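Long-range contacts in adhesion G-protein coupled receptor G6 (Danio rerio, PDB 6V55), which acts as an adhesion G-protein coupled receptor linked to myelination, with a large calcium-binding, glycosylated extracellular region that ends in a GPS proteolysis motif: residues S605-V609 against F676-T680; L648-P654 against P713-A719; R671-F677 against Y696-V702. All blocks are in the same frame, centred on the assembly; numbering follows the deposited sequence.

Contact 1 (S605-V609 against F676-T680); sequences SKNLV and FFGRT
L608 runs alongside F677, its methyl CD1 resting over one face of the phenylalanine ring, 3.8 Å from the F677 ring centroid and displaced toward the rim. With its CG anti to the backbone N (chi1 179°), L608 can send that methyl across to the ring in a CH-pi contact. On the other face of the sheet V609 CG1 packs against F676 CB at 3.7 Å. These two residues form a hydrogen-bonded antiparallel pair. F676 N gives a nearly straight 2.9 Å bond to V609 O. In return V609 N donates to F676 O over a longer 3.3 Å. Beyond the paired strands G678 N donates to N607 O at 2.8 Å, from well above the carbonyl plane. R679 runs alongside N607, its CG 3.2 Å from N607 OD1, while the guanidinium and the amide stand almost perpendicular, 79° apart. K606 NZ holds N607 OD1 from within its own segment, at 2.8 Å.

Further out, F683 meets the F677 ring edge-to-face, and L608 packs on V562 of helix 555-568. N607 N is bonded to S566 OG of that helix. Antiparallel strands of one sheet lying against helices in this way are consistent with the GAIN domain of adhesion receptors, where a helical subdomain abuts a beta sandwich.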
loop_
_atom_site.group_PDB
_atom_site.type_symbol
_atom_site.label_atom_id
_atom_site.label_comp_id
_atom_site.label_asym_id
_atom_site.label_seq_id
_atom_site.Cartn_x
_atom_site.Cartn_y
_atom_site.Cartn_z
ATOM N N SER A 605 -29.137 6.455 14.832
ATOM C CA SER A 605 -27.720 6.675 14.595
ATOM C C SER A 605 -27.023 6.557 15.943
ATOM O O SER A 605 -27.661 6.218 16.946
ATOM C CB SER A 605 -27.483 8.038 13.958
ATOM O OG SER A 605 -27.921 9.034 14.862
ATOM N N LYS A 606 -25.721 6.872 15.975
ATOM C CA LYS A 606 -24.952 6.725 17.209
ATOM C C LYS A 606 -25.370 7.751 18.265
ATOM O O LYS A 606 -25.624 7.373 19.412
ATOM C CB LYS A 606 -23.453 6.800 16.907
ATOM C CG LYS A 606 -22.539 6.361 18.074
ATOM C CD LYS A 606 -21.241 7.212 18.119
ATOM C CE LYS A 606 -20.581 7.260 19.511
ATOM N NZ LYS A 606 -20.960 8.473 20.313
ATOM N N ASN A 607 -25.532 9.028 17.893
ATOM C CA ASN A 607 -25.900 10.053 18.872
ATOM C C ASN A 607 -27.289 10.666 18.668
ATOM O O ASN A 607 -27.607 11.669 19.327
ATOM C CB ASN A 607 -24.881 11.191 18.876
ATOM C CG ASN A 607 -23.480 10.713 19.086
ATOM O OD1 ASN A 607 -23.146 10.169 20.143
ATOM N ND2 ASN A 607 -22.628 10.933 18.084
ATOM N N LEU A 608 -28.118 10.111 17.781
ATOM C CA LEU A 608 -29.379 10.738 17.399
ATOM C C LEU A 608 -30.351 9.680 16.907
ATOM O O LEU A 608 -30.062 8.976 15.934
ATOM C CB LEU A 608 -29.175 11.771 16.293
ATOM C CG LEU A 608 -30.464 12.456 15.833
ATOM C CD1 LEU A 608 -31.043 13.319 16.924
ATOM C CD2 LEU A 608 -30.267 13.259 14.570
ATOM N N VAL A 609 -31.510 9.587 17.550
ATOM C CA VAL A 609 -32.601 8.767 17.041
ATOM C C VAL A 609 -33.831 9.652 16.902
ATOM O O VAL A 609 -34.113 10.470 17.789
ATOM C CB VAL A 609 -32.853 7.534 17.932
ATOM C CG1 VAL A 609 -32.987 7.886 19.414
ATOM C CG2 VAL A 609 -34.020 6.751 17.443
ATOM N N PHE A 676 -34.409 12.022 20.244
ATOM C CA PHE A 676 -33.545 11.898 21.411
ATOM C C PHE A 676 -32.138 12.289 20.987
ATOM O O PHE A 676 -31.579 11.688 20.061
ATOM C CB PHE A 676 -33.585 10.472 21.973
ATOM C CG PHE A 676 -32.620 10.230 23.100
ATOM C CD1 PHE A 676 -31.400 9.577 22.874
ATOM C CD2 PHE A 676 -32.939 10.632 24.386
ATOM C CE1 PHE A 676 -30.510 9.363 23.912
ATOM C CE2 PHE A 676 -32.063 10.411 25.438
ATOM C CZ PHE A 676 -30.842 9.785 25.202
ATOM N N PHE A 677 -31.564 13.284 21.657
ATOM C CA PHE A 677 -30.209 13.737 21.361
ATOM C C PHE A 677 -29.269 13.151 22.410
ATOM O O PHE A 677 -29.315 13.533 23.582
ATOM C CB PHE A 677 -30.134 15.260 21.334
ATOM C CG PHE A 677 -30.763 15.882 20.116
ATOM C CD1 PHE A 677 -32.133 16.142 20.074
ATOM C CD2 PHE A 677 -29.981 16.221 19.013
ATOM C CE1 PHE A 677 -32.716 16.718 18.953
ATOM C CE2 PHE A 677 -30.557 16.812 17.881
ATOM C CZ PHE A 677 -31.925 17.061 17.862
ATOM N N GLY A 678 -28.436 12.199 21.997
ATOM C CA GLY A 678 -27.480 11.622 22.925
ATOM C C GLY A 678 -26.358 12.559 23.312
ATOM O O GLY A 678 -25.779 12.400 24.390
ATOM N N ARG A 679 -26.045 13.536 22.462
ATOM C CA ARG A 679 -24.965 14.478 22.695
ATOM C C ARG A 679 -25.536 15.889 22.751
ATOM O O ARG A 679 -26.585 16.176 22.162
ATOM C CB ARG A 679 -23.893 14.342 21.613
ATOM C CG ARG A 679 -23.155 13.012 21.711
ATOM C CD ARG A 679 -21.756 13.090 21.143
ATOM N NE ARG A 679 -20.974 14.109 21.827
ATOM C CZ ARG A 679 -20.158 13.865 22.846
ATOM N NH1 ARG A 679 -20.003 12.619 23.286
ATOM N NH2 ARG A 679 -19.496 14.871 23.416
ATOM N N THR A 680 -24.866 16.771 23.491
ATOM C CA THR A 680 -25.460 18.060 23.830
ATOM C C THR A 680 -24.792 19.243 23.152
ATOM O O THR A 680 -25.111 20.384 23.490
ATOM C CB THR A 680 -25.444 18.290 25.345
ATOM O OG1 THR A 680 -24.139 18.731 25.753
ATOM C CG2 THR A 680 -25.831 17.022 26.102
#

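Contact 2 (L648-P654 against P713-A719); sequences LAVVTLP and PVRIEIA
V651 and I716 pack closely in this antiparallel pair. They stand next to each other, and I716 CD1 sits against both methyls of the valine, 3.7 Å from V651 CG1 and equally far from V651 CG2. The turn at chi2 of I716 (-88°) swings CD1 across to its neighbour. V714 extends the apolar row by laying CG1 against L653 CD2 at 3.8 Å. Beneath these side chains V650 and E717 exchange two short, nearly straight backbone bonds, each 2.7 Å between N and O. T652 and R715 make a second reciprocal pair, in which R715 N to T652 O is more bent than its counterpart.

The face carrying V650, T652, R715 and E717 is more polar and in part reached by solvent. Here V650 CG2 lies along the carboxylate of E717, 3.8 Å from E717 OE2, while T652 and R715, both partly exposed, meet through their CB atoms. R715 runs out fully extended and turns NH1 back to E717 OE1, a 2.9 Å salt bridge met on the anti side of the carboxylate. R760 NH1 is a second partner of that oxygen, so two arginines probably favour the charged form of E717. The side chains of L648 and A719 touch only lightly, CB to CB 4.5 Å, although the backbone there is still held by A719 N to L648 O.

A classic beta bulge at L648 and A649 sets both residues opposite A627 of strand 623-628. Strand 760-765 flanks the other edge of the pair, and the row with V651 and I716 packs on F674 and V698 of strands 671-677 and 697-701 in the facing sheet.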
loop_
_atom_site.group_PDB
_atom_site.type_symbol
_atom_site.label_atom_id
_atom_site.label_comp_id
_atom_site.label_asym_id
_atom_site.label_seq_id
_atom_site.Cartn_x
_atom_site.Cartn_y
_atom_site.Cartn_z
ATOM N N LEU A 648 -33.831 6.667 29.162
ATOM C CA LEU A 648 -33.059 7.902 29.235
ATOM C C LEU A 648 -33.920 9.141 29.042
ATOM O O LEU A 648 -33.565 10.216 29.549
ATOM C CB LEU A 648 -31.945 7.889 28.184
ATOM C CG LEU A 648 -31.128 6.593 28.104
ATOM C CD1 LEU A 648 -30.128 6.677 26.969
ATOM C CD2 LEU A 648 -30.429 6.316 29.430
ATOM N N ALA A 649 -35.035 9.013 28.321
ATOM C CA ALA A 649 -35.995 10.101 28.181
ATOM C C ALA A 649 -37.393 9.516 28.046
ATOM O O ALA A 649 -37.607 8.592 27.252
ATOM C CB ALA A 649 -35.658 10.980 26.983
ATOM N N VAL A 650 -38.332 10.009 28.860
ATOM C CA VAL A 650 -39.741 9.635 28.775
ATOM C C VAL A 650 -40.545 10.902 28.537
ATOM O O VAL A 650 -40.338 11.911 29.225
ATOM C CB VAL A 650 -40.248 8.932 30.049
ATOM C CG1 VAL A 650 -41.628 8.307 29.816
ATOM C CG2 VAL A 650 -39.272 7.887 30.544
ATOM N N VAL A 651 -41.459 10.853 27.566
ATOM C CA VAL A 651 -42.373 11.950 27.273
ATOM C C VAL A 651 -43.788 11.400 27.358
ATOM O O VAL A 651 -44.147 10.485 26.609
ATOM C CB VAL A 651 -42.108 12.565 25.892
ATOM C CG1 VAL A 651 -43.184 13.590 25.547
ATOM C CG2 VAL A 651 -40.722 13.196 25.839
ATOM N N THR A 652 -44.586 11.947 28.263
ATOM C CA THR A 652 -45.972 11.537 28.442
ATOM C C THR A 652 -46.884 12.685 28.044
ATOM O O THR A 652 -46.814 13.769 28.635
ATOM C CB THR A 652 -46.243 11.126 29.885
ATOM O OG1 THR A 652 -45.510 9.928 30.172
ATOM C CG2 THR A 652 -47.731 10.878 30.083
ATOM N N LEU A 653 -47.718 12.447 27.047
ATOM C CA LEU A 653 -48.666 13.455 26.600
ATOM C C LEU A 653 -50.003 13.234 27.301
ATOM O O LEU A 653 -50.518 12.108 27.280
ATOM C CB LEU A 653 -48.846 13.393 25.087
ATOM C CG LEU A 653 -47.553 13.241 24.262
ATOM C CD1 LEU A 653 -47.831 12.936 22.797
ATOM C CD2 LEU A 653 -46.688 14.479 24.386
ATOM N N PRO A 654 -50.583 14.270 27.920
ATOM C CA PRO A 654 -51.855 14.120 28.662
ATOM C C PRO A 654 -53.018 13.842 27.722
ATOM O O PRO A 654 -52.907 14.078 26.509
ATOM C CB PRO A 654 -52.005 15.487 29.342
ATOM C CG PRO A 654 -51.323 16.414 28.438
ATOM C CD PRO A 654 -50.114 15.666 27.949
ATOM N N PRO A 713 -50.281 19.306 32.080
ATOM C CA PRO A 713 -48.965 19.442 31.454
ATOM C C PRO A 713 -48.499 18.172 30.749
ATOM O O PRO A 713 -49.058 17.089 30.909
ATOM C CB PRO A 713 -48.055 19.767 32.638
ATOM C CG PRO A 713 -48.718 19.078 33.801
ATOM C CD PRO A 713 -50.192 19.175 33.547
ATOM N N VAL A 714 -47.469 18.354 29.923
ATOM C CA VAL A 714 -46.688 17.253 29.378
ATOM C C VAL A 714 -45.683 16.819 30.430
ATOM O O VAL A 714 -44.922 17.644 30.949
ATOM C CB VAL A 714 -45.970 17.688 28.092
ATOM C CG1 VAL A 714 -45.391 16.497 27.378
ATOM C CG2 VAL A 714 -46.930 18.402 27.185
ATOM N N ARG A 715 -45.661 15.530 30.745
ATOM C CA ARG A 715 -44.653 15.001 31.656
ATOM C C ARG A 715 -43.416 14.651 30.835
ATOM O O ARG A 715 -43.431 13.696 30.054
ATOM C CB ARG A 715 -45.191 13.790 32.417
ATOM C CG ARG A 715 -44.438 13.443 33.698
ATOM C CD ARG A 715 -44.762 12.020 34.095
ATOM N NE ARG A 715 -44.053 11.557 35.284
ATOM C CZ ARG A 715 -42.960 10.790 35.261
ATOM N NH1 ARG A 715 -42.429 10.392 34.105
ATOM N NH2 ARG A 715 -42.402 10.410 36.408
ATOM N N ILE A 716 -42.355 15.439 30.987
ATOM C CA ILE A 716 -41.075 15.182 30.332
ATOM C C ILE A 716 -40.092 14.741 31.402
ATOM O O ILE A 716 -39.756 15.520 32.301
ATOM C CB ILE A 716 -40.541 16.428 29.606
ATOM C CG1 ILE A 716 -41.608 17.049 28.690
ATOM C CG2 ILE A 716 -39.194 16.140 28.917
ATOM C CD1 ILE A 716 -41.644 16.502 27.312
ATOM N N GLU A 717 -39.628 13.503 31.312
ATOM C CA GLU A 717 -38.637 12.974 32.243
ATOM C C GLU A 717 -37.367 12.713 31.458
ATOM O O GLU A 717 -37.403 11.977 30.471
ATOM C CB GLU A 717 -39.129 11.685 32.918
ATOM C CG GLU A 717 -38.027 10.836 33.579
ATOM C CD GLU A 717 -38.524 9.469 34.052
ATOM O OE1 GLU A 717 -39.696 9.379 34.502
ATOM O OE2 GLU A 717 -37.741 8.487 33.968
ATOM N N ILE A 718 -36.261 13.344 31.852
ATOM C CA ILE A 718 -34.975 13.094 31.204
ATOM C C ILE A 718 -33.976 12.628 32.253
ATOM O O ILE A 718 -33.919 13.177 33.359
ATOM C CB ILE A 718 -34.411 14.319 30.442
ATOM C CG1 ILE A 718 -35.510 15.179 29.827
ATOM C CG2 ILE A 718 -33.526 13.846 29.314
ATOM C CD1 ILE A 718 -35.026 16.474 29.291
ATOM N N ALA A 719 -33.196 11.609 31.898
ATOM C CA ALA A 719 -32.104 11.135 32.735
ATOM C C ALA A 719 -30.949 12.123 32.704
ATOM O O ALA A 719 -30.661 12.724 31.667
ATOM C CB ALA A 719 -31.621 9.771 32.258
#

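Contact 3 (R671-F677 against Y696-V702); sequences RINFMFF and YVVASSV
F676 and Y696 meet at one end of two neighbouring antiparallel strands in a beta sandwich of the kind found in GAIN domains. The rings are inclined to each other, planes 37° apart. F676 CZ comes over one face of the tyrosine, 3.6 Å from Y696 CG, while F677 O lies at the edge of the same tyrosine ring, close to its plane. With CG anti to the carbonyl carbon (chi1 -62°), Y696 carries its ring to this meeting place. Next along this face, F674 slants past V698, its CZ 3.6 Å from V698 CG2. Both phenylalanines also reach A627 of strand 623-628, so this face forms part of the core between the two sheets.

The opposite face carries N673, M675 and F677 from one strand and V697, A699 and S701 from the other. M675 and A699 approach through their CB atoms, 4.2 Å apart, and beyond CB the methionine chain bends and packs on V587 and D588 of helix 573-593. The edge of the F677 ring is turned to V697 O, the same oxygen that accepts F677 N nearly along its C=O direction, at 2.8 Å. V698 and A699 also pair antiparallel with a bound peptide chain, so the sheet continues beyond strand 697-701; this is consistent with the tethered-agonist strand that follows the cleavage site in adhesion receptors.

Near S700 and S701 serine side chains add to the backbone bonds. S700 OG donates to N673 O at 2.8 Å, an oxygen to which the backbone bond from S701 N is weak. N673 ND2, with its acceptor near the amide plane, gives a 2.7 Å bond to S701 OG.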
loop_
_atom_site.group_PDB
_atom_site.type_symbol
_atom_site.label_atom_id
_atom_site.label_comp_id
_atom_site.label_asym_id
_atom_site.label_seq_id
_atom_site.Cartn_x
_atom_site.Cartn_y
_atom_site.Cartn_z
ATOM N N ARG A 671 -49.539 13.277 13.384
ATOM C CA ARG A 671 -48.394 12.486 13.790
ATOM C C ARG A 671 -47.982 12.869 15.192
ATOM O O ARG A 671 -48.342 13.925 15.686
ATOM C CB ARG A 671 -47.187 12.695 12.874
ATOM C CG ARG A 671 -47.311 12.111 11.506
ATOM C CD ARG A 671 -46.891 13.121 10.484
ATOM N NE ARG A 671 -46.747 12.513 9.161
ATOM C CZ ARG A 671 -45.596 12.371 8.503
ATOM N NH1 ARG A 671 -44.454 12.803 9.026
ATOM N NH2 ARG A 671 -45.593 11.805 7.308
ATOM N N ILE A 672 -47.202 11.993 15.821
ATOM C CA ILE A 672 -46.368 12.345 16.966
ATOM C C ILE A 672 -44.927 12.235 16.513
ATOM O O ILE A 672 -44.563 11.266 15.844
ATOM C CB ILE A 672 -46.613 11.431 18.177
ATOM C CG1 ILE A 672 -48.108 11.192 18.351
ATOM C CG2 ILE A 672 -45.989 12.043 19.439
ATOM C CD1 ILE A 672 -48.512 10.524 19.641
ATOM N N ASN A 673 -44.121 13.229 16.850
ATOM C CA ASN A 673 -42.702 13.262 16.538
ATOM C C ASN A 673 -41.901 13.063 17.814
ATOM O O ASN A 673 -42.296 13.520 18.885
ATOM C CB ASN A 673 -42.331 14.605 15.907
ATOM C CG ASN A 673 -43.177 14.925 14.684
ATOM O OD1 ASN A 673 -43.486 14.039 13.902
ATOM N ND2 ASN A 673 -43.569 16.188 14.526
ATOM N N PHE A 674 -40.757 12.408 17.706
ATOM C CA PHE A 674 -39.937 12.200 18.893
ATOM C C PHE A 674 -38.488 12.199 18.443
ATOM O O PHE A 674 -38.153 11.520 17.473
ATOM C CB PHE A 674 -40.321 10.879 19.574
ATOM C CG PHE A 674 -39.672 10.642 20.914
ATOM C CD1 PHE A 674 -38.419 10.024 21.005
ATOM C CD2 PHE A 674 -40.345 10.947 22.086
ATOM C CE1 PHE A 674 -37.820 9.778 22.229
ATOM C CE2 PHE A 674 -39.751 10.694 23.332
ATOM C CZ PHE A 674 -38.488 10.096 23.393
ATOM N N MET A 675 -37.638 12.968 19.128
ATOM C CA MET A 675 -36.192 12.971 18.898
ATOM C C MET A 675 -35.467 12.826 20.228
ATOM O O MET A 675 -35.861 13.435 21.229
ATOM C CB MET A 675 -35.709 14.264 18.221
ATOM C CG MET A 675 -36.521 14.682 17.019
ATOM S SD MET A 675 -36.036 16.226 16.279
ATOM C CE MET A 675 -37.677 16.940 16.134
ATOM N N PHE A 676 -34.409 12.022 20.244
ATOM C CA PHE A 676 -33.545 11.898 21.411
ATOM C C PHE A 676 -32.138 12.289 20.987
ATOM O O PHE A 676 -31.579 11.688 20.061
ATOM C CB PHE A 676 -33.585 10.472 21.973
ATOM C CG PHE A 676 -32.620 10.230 23.100
ATOM C CD1 PHE A 676 -31.400 9.577 22.874
ATOM C CD2 PHE A 676 -32.939 10.632 24.386
ATOM C CE1 PHE A 676 -30.510 9.363 23.912
ATOM C CE2 PHE A 676 -32.063 10.411 25.438
ATOM C CZ PHE A 676 -30.842 9.785 25.202
ATOM N N PHE A 677 -31.564 13.284 21.657
ATOM C CA PHE A 677 -30.209 13.737 21.361
ATOM C C PHE A 677 -29.269 13.151 22.410
ATOM O O PHE A 677 -29.315 13.533 23.582
ATOM C CB PHE A 677 -30.134 15.260 21.334
ATOM C CG PHE A 677 -30.763 15.882 20.116
ATOM C CD1 PHE A 677 -32.133 16.142 20.074
ATOM C CD2 PHE A 677 -29.981 16.221 19.013
ATOM C CE1 PHE A 677 -32.716 16.718 18.953
ATOM C CE2 PHE A 677 -30.557 16.812 17.881
ATOM C CZ PHE A 677 -31.925 17.061 17.862
ATOM N N TYR A 696 -29.681 14.746 28.755
ATOM C CA TYR A 696 -29.925 14.567 27.337
ATOM C C TYR A 696 -30.976 15.577 26.899
ATOM O O TYR A 696 -31.668 16.177 27.723
ATOM C CB TYR A 696 -30.382 13.142 27.048
ATOM C CG TYR A 696 -29.335 12.133 27.424
ATOM C CD1 TYR A 696 -28.267 11.880 26.572
ATOM C CD2 TYR A 696 -29.387 11.449 28.643
ATOM C CE1 TYR A 696 -27.280 10.960 26.911
ATOM C CE2 TYR A 696 -28.398 10.525 28.991
ATOM C CZ TYR A 696 -27.354 10.291 28.112
ATOM O OH TYR A 696 -26.363 9.396 28.424
ATOM N N VAL A 697 -31.094 15.794 25.597
ATOM C CA VAL A 697 -32.154 16.653 25.084
ATOM C C VAL A 697 -33.152 15.778 24.354
ATOM O O VAL A 697 -32.783 15.031 23.437
ATOM C CB VAL A 697 -31.616 17.752 24.170
ATOM C CG1 VAL A 697 -32.748 18.685 23.817
ATOM C CG2 VAL A 697 -30.520 18.500 24.888
ATOM N N VAL A 698 -34.409 15.854 24.769
ATOM C CA VAL A 698 -35.486 15.133 24.114
ATOM C C VAL A 698 -36.443 16.158 23.519
ATOM O O VAL A 698 -36.695 17.213 24.115
ATOM C CB VAL A 698 -36.181 14.153 25.092
ATOM C CG1 VAL A 698 -36.788 14.838 26.330
ATOM C CG2 VAL A 698 -37.195 13.289 24.392
ATOM N N ALA A 699 -36.896 15.897 22.294
ATOM C CA ALA A 699 -37.893 16.744 21.662
ATOM C C ALA A 699 -39.152 15.958 21.311
ATOM O O ALA A 699 -39.113 14.735 21.114
ATOM C CB ALA A 699 -37.343 17.430 20.411
ATOM N N SER A 700 -40.275 16.677 21.245
ATOM C CA SER A 700 -41.528 16.100 20.779
ATOM C C SER A 700 -42.412 17.197 20.223
ATOM O O SER A 700 -42.301 18.354 20.635
ATOM C CB SER A 700 -42.273 15.365 21.887
ATOM O OG SER A 700 -43.266 14.521 21.326
ATOM N N SER A 701 -43.290 16.819 19.290
ATOM C CA SER A 701 -44.284 17.724 18.714
ATOM C C SER A 701 -45.352 16.870 18.052
ATOM O O SER A 701 -45.194 15.656 17.898
ATOM C CB SER A 701 -43.683 18.688 17.680
ATOM O OG SER A 701 -43.399 18.007 16.463
ATOM N N VAL A 702 -46.434 17.522 17.633
ATOM C CA VAL A 702 -47.489 16.834 16.910
ATOM C C VAL A 702 -47.739 17.447 15.545
ATOM O O VAL A 702 -48.735 17.124 14.903
ATOM C CB VAL A 702 -48.795 16.797 17.714
ATOM C CG1 VAL A 702 -48.687 15.808 18.840
ATOM C CG2 VAL A 702 -49.053 18.165 18.242
#

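How the contacts relate
From the N terminus, 605-609 comes first and waits 66 residues for its partner 676-680, which closes the loop of contact 1. Inside that loop 648-654 begins contact 2, whose partner 713-719 lies beyond the end of contact 1, so these two loops cross. Contact 3 starts on strand 671-677, shares F676 and F677 with contact 1 and closes a long connection of 18 residues, without helix or strand, between adjacent antiparallel strands, nested within the loop of contact 2. Contacts 1 and 3 join successive strands of one sheet, whereas contact 2 belongs to the facing sheet. F676 bridges them, with CZ 3.6 Å from L648 CD1, and the centres of contacts 2 and 3 are about 10 Å apart.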